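Local coordinates for protein glutathione s-transferase III (Zea mays, PDB 1AW9) that probably conjugates reduced glutathione to hydrophobic electrophiles, herbicides among them, as a homodimeric plant transferase of the phi class, at residues A148-A151 against Y155-G158; A93-W98 against E160-D165; Q116-P121 against L172-K177; K134-L139 against T178-L183. One frame throughout, in Å; residues are numbered along the deposited sequence.

Contact 1 (A148-A151 against Y155-G158); sequences AHLA and YLAG. With CD (cadmium ion), chain B.
His149 reaches from the last turns of helix 129-152 to the backbone of Leu156 in the loop that follows, and its imidazole is used at both nitrogens. Its CG lies anti to the backbone N (chi1 175°), which carries the ring away from the helix and toward the loop. From there His149 NE2 gives its hydrogen to Leu156 O at 2.6 Å. The carbonyl oxygen sits almost exactly in the ring plane, and the N-H in turn enters the plane of the carbonyl on a lone pair, with an N-H...O angle of 156°. On the second ring nitrogen, His149 ND1 binds a cadmium ion at 2.4 Å, and a water also lies close to the metal.

Beside this polar bridge the two leucines meet by one branch each. Leu150 CD2 touches Leu156 CD2 at 3.9 Å, and the same Leu156 methyl, CD2, lies 3.9 Å from His149 CD2, so one methyl touches both the imidazole and the neighbouring leucine. Trp193 of helix 188-199 also packs on both leucines, while Trp98 stacks on the imidazole.

The loop residues form a type I turn from Tyr155 to Gly158, and Leu156 N is bound by the carboxylate of Asp165. The turn is thereby tied both to the helix before it and to the helix after it. Because metal and carbonyl occupy different nitrogens, the imidazole is most simply read as neutral, with its proton on NE2; cadmium at ND1 would be expected to polarise that N-H and strengthen its bond to the buried carbonyl.

Contact 2 (A93-W98 against E160-D165); sequences AKLEVW and EFTLAD
Leu95 holds CG anti to its backbone N (chi1 -177°), and the second torsion of 63° swings CD1 toward the start of helix 163-166. Thr162 answers with OG1 set between its own backbone N and carbonyl carbon, so that the hydroxyl faces both the leucine and the first turn of its helix. The two side chains run at a slant to one another, and Leu95 CD1 comes to 3.1 Å from Thr162 OG1, a close approach of methyl to oxygen. The same Leu95 methyl, CD1, rests on Ala164 CB at 3.7 Å. One turn further along helix 92-122, Trp98 adds its CB rather than its ring, 4.2 Å from Ala164 CB; the indole leads away from Ala164.

Thr162 is the N-cap, and with Asp165 it makes a capping box. Thr162 N points nearly straight at Asp165 OD1 (3.0 Å, 177°), meeting the oxygen on its anti side, whereas the bond that Thr162 OG1 accepts comes from Ala164 N and is weak at 3.5 Å. The other carboxylate oxygen, Asp165 OD2, takes Trp193 NE1 besides Leu156 N.

No hydrogen bond crosses between the two segments; they meet by methyl and methylene groups, one methyl against a hydroxyl oxygen. Asp165 spends one oxygen on the cap and the other on donors outside it, and N-H donors at both oxygens of this buried carboxylate would be expected to favour its charged form.

Contact 3 (Q116-P121 against L172-K177); sequences QLLVRP and LLYLSK
Leu118 crosses from helix 92-122 to Tyr174 in helix 169-176 and Lys177 just after it, within the all-helical C-terminal domain of the glutathione transferase fold. From its CB, directed at the opposite helix, the chain continues to CG, placed anti to the carbonyl carbon (chi1 -77°), and neither atom comes close to the other segment. The fork does the touching. Leu118 CD1 lies 3.8 Å from Tyr174 O and 3.9 Å from Tyr174 CD2, touching both the backbone oxygen and, obliquely, the ring of one residue, with the leucine and tyrosine side chains at about a right angle. Leu118 CD2 turns the other way and approaches Lys177 O at 4.1 Å.

The helix bearing Leu118 is irregular here: it widens into a pi-type turn at 116-119 and kinks before Pro121. Arg120 spans this turn by a hydrogen bond to Gln116.

Tyr174 also stands close to Pro12, a likely glutathione-binding residue, so the contact borders the probable substrate site. Leu118 packs on Thr36 of the third subunit as well. At the end of the partner helix, the backbone closes tightly, with Lys177 N bound to Tyr174 O at 3.0 Å, the same oxygen against which Leu118 CD1 rests.

Contact 4 (K134-L139 against T178-L183); sequences KHAEQL and TPKAGL. With CD (cadmium ion), chain D.
Leu183 sets both of its methyls against a backbone oxygen in the first half of helix 129-152: Leu183 CD2 lies 3.8 Å from Ala136 O, and Leu183 CD1 lies 4.0 Å from Ala136 O. Its CG stands anti to the carbonyl carbon (chi1 -67°), which extends the fork across to helix 129-152. Leu183 CD1 goes on to touch Leu139 CD2 at 4.1 Å, the two leucines meeting branch to branch, while Ala140 and Leu143, further along the same helix, also receive Leu183.

Lys180 covers the outer side of the patch. Its chain bends at the second torsion (-59°) and then runs extended, so that Lys180 CE packs on Ala136 CB at 4.1 Å. Thr178 shapes the loop that presents these residues: Lys180 N donates to Thr178 OG1 at 2.9 Å, an ST turn, inside a type I turn running from Thr178 to Ala181.

On a different face of helix 129-152, Glu137 extends away from the contact and holds a cadmium ion through both carboxylate oxygens, Glu137 OE2 at 2.5 Å and OE1 at 2.7 Å. Asp133 of the fourth subunit binds the same metal.

The helix thus divides its chemistry by face. Toward 178-183 it offers the methyls of Ala136 and Leu139 and the Ala136 carbonyl oxygen, without a hydrogen bond across; toward the fourth subunit it offers a carboxylate, whose charge the shared metal would be expected to offset alongside that of Asp133.

Contacts 1 and 2 adjoin at one end of the helical domain and contacts 3 and 4 adjoin at the other, the two groups being 20 to 25 Å apart between centres. Contacts 1, 2 and 3 are buried; contact 4 is only partly so. Helix 92-122 serves contacts 2 and 3 on opposite sides of the chain's centre, and helix 129-152 serves contacts 1 and 4. Only contact 1 carries a hydrogen bond between its segments, whereas the other three meet largely through methyl groups, partly against oxygens, and their polar bonds lie within a segment or lead elsewhere. Asp165 links contacts 1 and 2, and Leu117 packs on Lys180 and Thr178 between contacts 3 and 4, both of which also meet the third subunit.

Contact 1 (A148-A151 against Y155-G158)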
loop_
_atom_site.group_PDB
_atom_site.type_symbol
_atom_site.label_atom_id
_atom_site.label_comp_id
_atom_site.label_asym_id
_atom_site.label_seq_id
_atom_site.Cartn_x
_atom_site.Cartn_y
_atom_site.Cartn_z
ATOM N N ALA A 148 30.701 -5.607 -7.097
ATOM C CA ALA A 148 31.954 -5.009 -6.692
ATOM C C ALA A 148 32.688 -5.932 -5.707
ATOM O O ALA A 148 33.908 -6.081 -5.763
ATOM C CB ALA A 148 31.696 -3.691 -6.072
ATOM N N HIS A 149 31.942 -6.589 -4.830
ATOM C CA HIS A 149 32.548 -7.494 -3.867
ATOM C C HIS A 149 33.127 -8.735 -4.532
ATOM O O HIS A 149 34.184 -9.224 -4.151
ATOM C CB HIS A 149 31.499 -7.926 -2.847
ATOM C CG HIS A 149 31.975 -8.955 -1.863
ATOM N ND1 HIS A 149 32.818 -8.657 -0.811
ATOM C CD2 HIS A 149 31.685 -10.273 -1.746
ATOM C CE1 HIS A 149 33.023 -9.746 -0.088
ATOM N NE2 HIS A 149 32.346 -10.736 -0.637
ATOM N N LEU A 150 32.358 -9.316 -5.436
ATOM C CA LEU A 150 32.753 -10.521 -6.132
ATOM C C LEU A 150 33.859 -10.283 -7.165
ATOM O O LEU A 150 34.473 -11.234 -7.665
ATOM C CB LEU A 150 31.521 -11.233 -6.731
ATOM C CG LEU A 150 30.604 -11.900 -5.682
ATOM C CD1 LEU A 150 29.274 -12.249 -6.278
ATOM C CD2 LEU A 150 31.264 -13.168 -5.068
ATOM N N ALA A 151 34.100 -9.025 -7.509
ATOM C CA ALA A 151 35.181 -8.708 -8.426
ATOM C C ALA A 151 36.456 -8.861 -7.583
ATOM O O ALA A 151 37.508 -9.159 -8.102
ATOM C CB ALA A 151 35.045 -7.282 -8.948
ATOM N N TYR A 155 34.379 -16.073 -3.796
ATOM C CA TYR A 155 33.074 -16.344 -3.224
ATOM C C TYR A 155 32.842 -15.268 -2.209
ATOM O O TYR A 155 33.747 -14.490 -1.910
ATOM C CB TYR A 155 33.030 -17.710 -2.567
ATOM C CG TYR A 155 33.072 -18.822 -3.569
ATOM C CD1 TYR A 155 31.908 -19.307 -4.163
ATOM C CD2 TYR A 155 34.283 -19.372 -3.946
ATOM C CE1 TYR A 155 31.954 -20.316 -5.118
ATOM C CE2 TYR A 155 34.350 -20.370 -4.894
ATOM C CZ TYR A 155 33.195 -20.840 -5.477
ATOM O OH TYR A 155 33.317 -21.830 -6.429
ATOM N N LEU A 156 31.627 -15.232 -1.662
ATOM C CA LEU A 156 31.224 -14.223 -0.669
ATOM C C LEU A 156 32.202 -14.045 0.486
ATOM O O LEU A 156 32.639 -12.927 0.750
ATOM C CB LEU A 156 29.766 -14.462 -0.149
ATOM C CG LEU A 156 28.675 -14.304 -1.230
ATOM C CD1 LEU A 156 27.308 -14.454 -0.665
ATOM C CD2 LEU A 156 28.816 -12.963 -1.977
ATOM N N ALA A 157 32.567 -15.140 1.149
ATOM C CA ALA A 157 33.470 -15.074 2.295
ATOM C C ALA A 157 34.973 -15.186 1.967
ATOM O O ALA A 157 35.811 -15.154 2.877
ATOM C CB ALA A 157 33.062 -16.130 3.311
ATOM N N GLY A 158 35.303 -15.358 0.689
ATOM C CA GLY A 158 36.693 -15.486 0.311
ATOM C C GLY A 158 36.948 -16.444 -0.831
ATOM O O GLY A 158 36.180 -16.516 -1.780
HETATM CD CD CD B . 33.560 -6.710 0.299
HETATM O O HOH W 1 33.769 -5.353 -0.892
#

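Contact 2 (A93-W98 against E160-D165)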
loop_
_atom_site.group_PDB
_atom_site.type_symbol
_atom_site.label_atom_id
_atom_site.label_comp_id
_atom_site.label_asym_id
_atom_site.label_seq_id
_atom_site.Cartn_x
_atom_site.Cartn_y
_atom_site.Cartn_z
ATOM N N ALA A 93 34.725 -12.608 9.543
ATOM C CA ALA A 93 34.063 -11.319 9.457
ATOM C C ALA A 93 33.223 -11.286 8.194
ATOM O O ALA A 93 32.086 -10.839 8.237
ATOM C CB ALA A 93 35.083 -10.198 9.439
ATOM N N LYS A 94 33.773 -11.758 7.074
ATOM C CA LYS A 94 33.034 -11.780 5.820
ATOM C C LYS A 94 31.928 -12.820 5.836
ATOM O O LYS A 94 30.823 -12.593 5.321
ATOM C CB LYS A 94 33.954 -12.077 4.649
ATOM C CG LYS A 94 34.868 -10.948 4.283
ATOM C CD LYS A 94 35.686 -11.284 3.037
ATOM C CE LYS A 94 36.574 -10.131 2.642
ATOM N NZ LYS A 94 37.495 -10.598 1.574
ATOM N N LEU A 95 32.222 -13.983 6.394
ATOM C CA LEU A 95 31.220 -15.014 6.431
ATOM C C LEU A 95 29.942 -14.578 7.185
ATOM O O LEU A 95 28.844 -14.822 6.705
ATOM C CB LEU A 95 31.780 -16.274 7.040
ATOM C CG LEU A 95 30.740 -17.396 7.016
ATOM C CD1 LEU A 95 30.350 -17.768 5.587
ATOM C CD2 LEU A 95 31.293 -18.581 7.736
ATOM N N GLU A 96 30.087 -13.941 8.350
ATOM C CA GLU A 96 28.938 -13.500 9.146
ATOM C C GLU A 96 28.189 -12.327 8.476
ATOM O O GLU A 96 26.953 -12.276 8.494
ATOM C CB GLU A 96 29.364 -13.119 10.564
ATOM C CG GLU A 96 30.066 -14.218 11.344
ATOM C CD GLU A 96 29.190 -15.408 11.686
ATOM O OE1 GLU A 96 27.964 -15.402 11.424
ATOM O OE2 GLU A 96 29.759 -16.370 12.224
ATOM N N VAL A 97 28.943 -11.398 7.887
ATOM C CA VAL A 97 28.364 -10.264 7.201
ATOM C C VAL A 97 27.532 -10.706 5.998
ATOM O O VAL A 97 26.389 -10.327 5.900
ATOM C CB VAL A 97 29.451 -9.283 6.789
ATOM C CG1 VAL A 97 28.893 -8.245 5.872
ATOM C CG2 VAL A 97 30.015 -8.604 8.036
ATOM N N TRP A 98 28.051 -11.584 5.144
ATOM C CA TRP A 98 27.306 -12.018 3.972
ATOM C C TRP A 98 26.144 -12.954 4.216
ATOM O O TRP A 98 25.318 -13.149 3.303
ATOM C CB TRP A 98 28.225 -12.559 2.865
ATOM C CG TRP A 98 28.989 -11.442 2.302
ATOM C CD1 TRP A 98 30.163 -10.946 2.788
ATOM C CD2 TRP A 98 28.534 -10.506 1.329
ATOM N NE1 TRP A 98 30.438 -9.738 2.220
ATOM C CE2 TRP A 98 29.460 -9.443 1.306
ATOM C CE3 TRP A 98 27.420 -10.447 0.488
ATOM C CZ2 TRP A 98 29.315 -8.320 0.464
ATOM C CZ3 TRP A 98 27.271 -9.327 -0.349
ATOM C CH2 TRP A 98 28.217 -8.283 -0.351
ATOM N N GLU A 160 36.937 -19.730 -0.790
ATOM C CA GLU A 160 36.128 -20.939 -0.805
ATOM C C GLU A 160 34.645 -20.740 -0.671
ATOM O O GLU A 160 34.187 -19.734 -0.135
ATOM C CB GLU A 160 36.600 -21.898 0.285
ATOM C CG GLU A 160 36.954 -21.218 1.605
ATOM C CD GLU A 160 38.455 -21.171 1.852
ATOM O OE1 GLU A 160 39.173 -22.061 1.320
ATOM O OE2 GLU A 160 38.911 -20.244 2.572
ATOM N N PHE A 161 33.918 -21.728 -1.173
ATOM C CA PHE A 161 32.474 -21.772 -1.147
ATOM C C PHE A 161 32.072 -22.097 0.301
ATOM O O PHE A 161 32.596 -23.039 0.909
ATOM C CB PHE A 161 32.011 -22.843 -2.133
ATOM C CG PHE A 161 30.551 -23.138 -2.082
ATOM C CD1 PHE A 161 30.052 -24.103 -1.204
ATOM C CD2 PHE A 161 29.680 -22.530 -2.978
ATOM C CE1 PHE A 161 28.725 -24.464 -1.228
ATOM C CE2 PHE A 161 28.321 -22.889 -3.014
ATOM C CZ PHE A 161 27.847 -23.853 -2.146
ATOM N N THR A 162 31.227 -21.246 0.877
ATOM C CA THR A 162 30.791 -21.445 2.240
ATOM C C THR A 162 29.273 -21.429 2.301
ATOM O O THR A 162 28.592 -21.411 1.266
ATOM C CB THR A 162 31.362 -20.356 3.209
ATOM O OG1 THR A 162 30.879 -19.063 2.824
ATOM C CG2 THR A 162 32.893 -20.348 3.194
ATOM N N LEU A 163 28.753 -21.472 3.531
ATOM C CA LEU A 163 27.327 -21.446 3.805
ATOM C C LEU A 163 26.723 -20.168 3.196
ATOM O O LEU A 163 25.622 -20.193 2.633
ATOM C CB LEU A 163 27.114 -21.477 5.315
ATOM C CG LEU A 163 25.674 -21.580 5.839
ATOM C CD1 LEU A 163 25.028 -22.900 5.385
ATOM C CD2 LEU A 163 25.683 -21.458 7.355
ATOM N N ALA A 164 27.454 -19.065 3.295
ATOM C CA ALA A 164 26.999 -17.792 2.748
ATOM C C ALA A 164 26.561 -17.927 1.288
ATOM O O ALA A 164 25.489 -17.430 0.928
ATOM C CB ALA A 164 28.081 -16.714 2.894
ATOM N N ASP A 165 27.320 -18.660 0.467
ATOM C CA ASP A 165 26.957 -18.814 -0.959
ATOM C C ASP A 165 25.804 -19.781 -1.168
ATOM O O ASP A 165 24.921 -19.528 -1.990
ATOM C CB ASP A 165 28.153 -19.275 -1.821
ATOM C CG ASP A 165 29.427 -18.509 -1.513
ATOM O OD1 ASP A 165 30.125 -18.926 -0.593
ATOM O OD2 ASP A 165 29.735 -17.470 -2.127
#

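Contact 3 (Q116-P121 against L172-K177)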
loop_
_atom_site.group_PDB
_atom_site.type_symbol
_atom_site.label_atom_id
_atom_site.label_comp_id
_atom_site.label_asym_id
_atom_site.label_seq_id
_atom_site.Cartn_x
_atom_site.Cartn_y
_atom_site.Cartn_z
ATOM N N GLN A 116 5.651 -13.020 -7.539
ATOM C CA GLN A 116 4.822 -12.360 -8.534
ATOM C C GLN A 116 4.982 -12.927 -9.957
ATOM O O GLN A 116 4.011 -13.023 -10.706
ATOM C CB GLN A 116 5.147 -10.867 -8.569
ATOM C CG GLN A 116 4.825 -10.124 -7.331
ATOM C CD GLN A 116 3.363 -10.015 -7.130
ATOM O OE1 GLN A 116 2.596 -9.998 -8.089
ATOM N NE2 GLN A 116 2.944 -9.947 -5.893
ATOM N N LEU A 117 6.207 -13.275 -10.335
ATOM C CA LEU A 117 6.470 -13.732 -11.691
ATOM C C LEU A 117 6.335 -15.229 -11.947
ATOM O O LEU A 117 6.169 -15.626 -13.098
ATOM C CB LEU A 117 7.863 -13.244 -12.149
ATOM C CG LEU A 117 8.148 -11.743 -12.073
ATOM C CD1 LEU A 117 9.641 -11.453 -12.195
ATOM C CD2 LEU A 117 7.369 -11.042 -13.157
ATOM N N LEU A 118 6.414 -16.052 -10.895
ATOM C CA LEU A 118 6.302 -17.511 -11.028
ATOM C C LEU A 118 5.088 -18.151 -10.384
ATOM O O LEU A 118 4.396 -18.939 -11.025
ATOM C CB LEU A 118 7.527 -18.196 -10.462
ATOM C CG LEU A 118 8.756 -18.150 -11.345
ATOM C CD1 LEU A 118 9.870 -18.884 -10.639
ATOM C CD2 LEU A 118 8.449 -18.803 -12.675
ATOM N N VAL A 119 4.858 -17.833 -9.111
ATOM C CA VAL A 119 3.749 -18.390 -8.341
ATOM C C VAL A 119 2.353 -17.895 -8.742
ATOM O O VAL A 119 1.461 -18.694 -9.029
ATOM C CB VAL A 119 3.961 -18.109 -6.848
ATOM C CG1 VAL A 119 2.818 -18.726 -5.998
ATOM C CG2 VAL A 119 5.351 -18.620 -6.414
ATOM N N ARG A 120 2.157 -16.580 -8.735
ATOM C CA ARG A 120 0.873 -15.995 -9.086
ATOM C C ARG A 120 0.287 -16.436 -10.400
ATOM O O ARG A 120 -0.894 -16.721 -10.464
ATOM C CB ARG A 120 0.913 -14.474 -9.025
ATOM C CG ARG A 120 1.075 -14.000 -7.625
ATOM C CD ARG A 120 0.694 -12.579 -7.493
ATOM N NE ARG A 120 -0.725 -12.413 -7.751
ATOM C CZ ARG A 120 -1.284 -11.254 -8.079
ATOM N NH1 ARG A 120 -0.537 -10.151 -8.181
ATOM N NH2 ARG A 120 -2.591 -11.202 -8.331
ATOM N N PRO A 121 1.077 -16.405 -11.483
ATOM C CA PRO A 121 0.514 -16.835 -12.754
ATOM C C PRO A 121 0.102 -18.315 -12.657
ATOM O O PRO A 121 -0.894 -18.707 -13.231
ATOM C CB PRO A 121 1.678 -16.621 -13.721
ATOM C CG PRO A 121 2.437 -15.518 -13.102
ATOM C CD PRO A 121 2.451 -15.906 -11.669
ATOM N N LEU A 172 18.578 -17.917 -6.511
ATOM C CA LEU A 172 19.243 -17.531 -7.752
ATOM C C LEU A 172 18.661 -18.417 -8.865
ATOM O O LEU A 172 18.386 -17.963 -9.984
ATOM C CB LEU A 172 20.758 -17.733 -7.651
ATOM C CG LEU A 172 21.583 -16.642 -6.968
ATOM C CD1 LEU A 172 23.000 -17.116 -6.952
ATOM C CD2 LEU A 172 21.492 -15.293 -7.681
ATOM N N LEU A 173 18.455 -19.687 -8.528
ATOM C CA LEU A 173 17.881 -20.675 -9.438
ATOM C C LEU A 173 16.508 -20.211 -9.917
ATOM O O LEU A 173 16.259 -20.108 -11.111
ATOM C CB LEU A 173 17.788 -22.040 -8.730
ATOM C CG LEU A 173 17.399 -23.279 -9.529
ATOM C CD1 LEU A 173 15.898 -23.375 -9.704
ATOM C CD2 LEU A 173 18.099 -23.278 -10.886
ATOM N N TYR A 174 15.612 -19.907 -8.992
ATOM C CA TYR A 174 14.273 -19.457 -9.377
ATOM C C TYR A 174 14.285 -18.128 -10.126
ATOM O O TYR A 174 13.550 -17.972 -11.093
ATOM C CB TYR A 174 13.349 -19.414 -8.161
ATOM C CG TYR A 174 12.871 -20.788 -7.762
ATOM C CD1 TYR A 174 13.754 -21.727 -7.245
ATOM C CD2 TYR A 174 11.538 -21.163 -7.931
ATOM C CE1 TYR A 174 13.325 -23.018 -6.901
ATOM C CE2 TYR A 174 11.099 -22.445 -7.588
ATOM C CZ TYR A 174 11.995 -23.367 -7.069
ATOM O OH TYR A 174 11.564 -24.613 -6.669
ATOM N N LEU A 175 15.122 -17.185 -9.689
ATOM C CA LEU A 175 15.251 -15.891 -10.354
ATOM C C LEU A 175 15.609 -16.110 -11.828
ATOM O O LEU A 175 15.112 -15.386 -12.697
ATOM C CB LEU A 175 16.383 -15.090 -9.738
ATOM C CG LEU A 175 16.148 -13.771 -9.010
ATOM C CD1 LEU A 175 17.446 -12.980 -9.131
ATOM C CD2 LEU A 175 15.031 -12.969 -9.651
ATOM N N SER A 176 16.484 -17.090 -12.104
ATOM C CA SER A 176 16.904 -17.381 -13.476
ATOM C C SER A 176 15.776 -17.834 -14.399
ATOM O O SER A 176 15.888 -17.696 -15.607
ATOM C CB SER A 176 18.050 -18.384 -13.517
ATOM O OG SER A 176 17.605 -19.670 -13.156
ATOM N N LYS A 177 14.680 -18.322 -13.834
ATOM C CA LYS A 177 13.526 -18.748 -14.620
ATOM C C LYS A 177 12.507 -17.636 -14.821
ATOM O O LYS A 177 11.431 -17.872 -15.358
ATOM C CB LYS A 177 12.861 -19.937 -13.962
ATOM C CG LYS A 177 13.815 -21.047 -13.976
ATOM C CD LYS A 177 13.333 -22.258 -13.281
ATOM C CE LYS A 177 14.383 -23.348 -13.484
ATOM N NZ LYS A 177 14.974 -23.301 -14.880
#

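Contact 4 (K134-L139 against T178-L183)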
loop_
_atom_site.group_PDB
_atom_site.type_symbol
_atom_site.label_atom_id
_atom_site.label_comp_id
_atom_site.label_asym_id
_atom_site.label_seq_id
_atom_site.Cartn_x
_atom_site.Cartn_y
_atom_site.Cartn_z
ATOM N N LYS A 134 9.415 -2.220 -7.792
ATOM C CA LYS A 134 10.077 -1.873 -6.550
ATOM C C LYS A 134 11.222 -2.866 -6.230
ATOM O O LYS A 134 12.363 -2.471 -5.967
ATOM C CB LYS A 134 9.078 -1.837 -5.395
ATOM C CG LYS A 134 9.756 -1.710 -4.051
ATOM C CD LYS A 134 8.740 -1.676 -2.936
ATOM C CE LYS A 134 9.429 -1.640 -1.562
ATOM N NZ LYS A 134 8.502 -1.385 -0.383
ATOM N N HIS A 135 10.911 -4.154 -6.240
ATOM C CA HIS A 135 11.921 -5.135 -5.922
ATOM C C HIS A 135 12.993 -5.416 -6.928
ATOM O O HIS A 135 14.084 -5.706 -6.521
ATOM C CB HIS A 135 11.275 -6.385 -5.479
ATOM C CG HIS A 135 10.599 -6.192 -4.195
ATOM N ND1 HIS A 135 11.307 -5.989 -3.029
ATOM C CD2 HIS A 135 9.293 -6.070 -3.881
ATOM C CE1 HIS A 135 10.463 -5.755 -2.045
ATOM N NE2 HIS A 135 9.234 -5.801 -2.534
ATOM N N ALA A 136 12.707 -5.293 -8.223
ATOM C CA ALA A 136 13.723 -5.505 -9.224
ATOM C C ALA A 136 14.784 -4.419 -9.060
ATOM O O ALA A 136 15.974 -4.652 -9.206
ATOM C CB ALA A 136 13.114 -5.398 -10.610
ATOM N N GLU A 137 14.337 -3.204 -8.798
ATOM C CA GLU A 137 15.250 -2.102 -8.639
ATOM C C GLU A 137 16.067 -2.194 -7.368
ATOM O O GLU A 137 17.267 -1.889 -7.369
ATOM C CB GLU A 137 14.480 -0.833 -8.626
ATOM C CG GLU A 137 15.401 0.293 -8.557
ATOM C CD GLU A 137 14.691 1.568 -8.425
ATOM O OE1 GLU A 137 13.458 1.608 -8.676
ATOM O OE2 GLU A 137 15.380 2.545 -8.058
ATOM N N GLN A 138 15.412 -2.578 -6.274
ATOM C CA GLN A 138 16.094 -2.750 -5.005
ATOM C C GLN A 138 17.118 -3.888 -5.095
ATOM O O GLN A 138 18.225 -3.758 -4.591
ATOM C CB GLN A 138 15.072 -2.977 -3.882
ATOM C CG GLN A 138 14.351 -1.691 -3.523
ATOM C CD GLN A 138 13.320 -1.822 -2.428
ATOM O OE1 GLN A 138 13.057 -2.900 -1.901
ATOM N NE2 GLN A 138 12.755 -0.704 -2.054
ATOM N N LEU A 139 16.749 -4.992 -5.749
ATOM C CA LEU A 139 17.648 -6.142 -5.935
ATOM C C LEU A 139 18.777 -5.701 -6.833
ATOM O O LEU A 139 19.908 -6.045 -6.563
ATOM C CB LEU A 139 16.931 -7.341 -6.566
ATOM C CG LEU A 139 17.706 -8.676 -6.563
ATOM C CD1 LEU A 139 18.217 -9.051 -5.141
ATOM C CD2 LEU A 139 16.871 -9.775 -7.145
ATOM N N THR A 178 12.839 -16.424 -14.391
ATOM C CA THR A 178 11.913 -15.310 -14.557
ATOM C C THR A 178 12.469 -14.345 -15.576
ATOM O O THR A 178 13.650 -14.402 -15.957
ATOM C CB THR A 178 11.736 -14.437 -13.248
ATOM O OG1 THR A 178 12.918 -13.673 -13.007
ATOM C CG2 THR A 178 11.462 -15.268 -12.054
ATOM N N PRO A 179 11.634 -13.394 -15.981
ATOM C CA PRO A 179 12.033 -12.369 -16.939
ATOM C C PRO A 179 13.050 -11.442 -16.270
ATOM O O PRO A 179 13.487 -10.486 -16.885
ATOM C CB PRO A 179 10.738 -11.600 -17.178
ATOM C CG PRO A 179 9.666 -12.642 -16.967
ATOM C CD PRO A 179 10.172 -13.433 -15.796
ATOM N N LYS A 180 13.327 -11.621 -14.982
ATOM C CA LYS A 180 14.284 -10.764 -14.330
ATOM C C LYS A 180 15.585 -11.472 -14.168
ATOM O O LYS A 180 16.435 -11.037 -13.405
ATOM C CB LYS A 180 13.787 -10.288 -12.978
ATOM C CG LYS A 180 12.615 -9.361 -13.046
ATOM C CD LYS A 180 12.941 -8.129 -13.861
ATOM C CE LYS A 180 11.739 -7.245 -14.041
ATOM N NZ LYS A 180 12.064 -5.951 -14.734
ATOM N N ALA A 181 15.776 -12.571 -14.877
ATOM C CA ALA A 181 17.038 -13.291 -14.780
ATOM C C ALA A 181 18.179 -12.339 -15.177
ATOM O O ALA A 181 19.296 -12.477 -14.693
ATOM C CB ALA A 181 17.012 -14.514 -15.680
ATOM N N GLY A 182 17.892 -11.341 -16.011
ATOM C CA GLY A 182 18.917 -10.398 -16.411
ATOM C C GLY A 182 19.651 -9.651 -15.302
ATOM O O GLY A 182 20.777 -9.206 -15.499
ATOM N N LEU A 183 19.041 -9.506 -14.132
ATOM C CA LEU A 183 19.680 -8.799 -13.025
ATOM C C LEU A 183 20.994 -9.489 -12.680
ATOM O O LEU A 183 21.981 -8.849 -12.321
ATOM C CB LEU A 183 18.734 -8.757 -11.809
ATOM C CG LEU A 183 17.466 -7.908 -12.011
ATOM C CD1 LEU A 183 16.442 -8.208 -10.942
ATOM C CD2 LEU A 183 17.812 -6.432 -12.040
HETATM CD CD CD D . 13.772 4.262 -8.812
HETATM O O HOH W 2 14.200 4.673 -7.030
#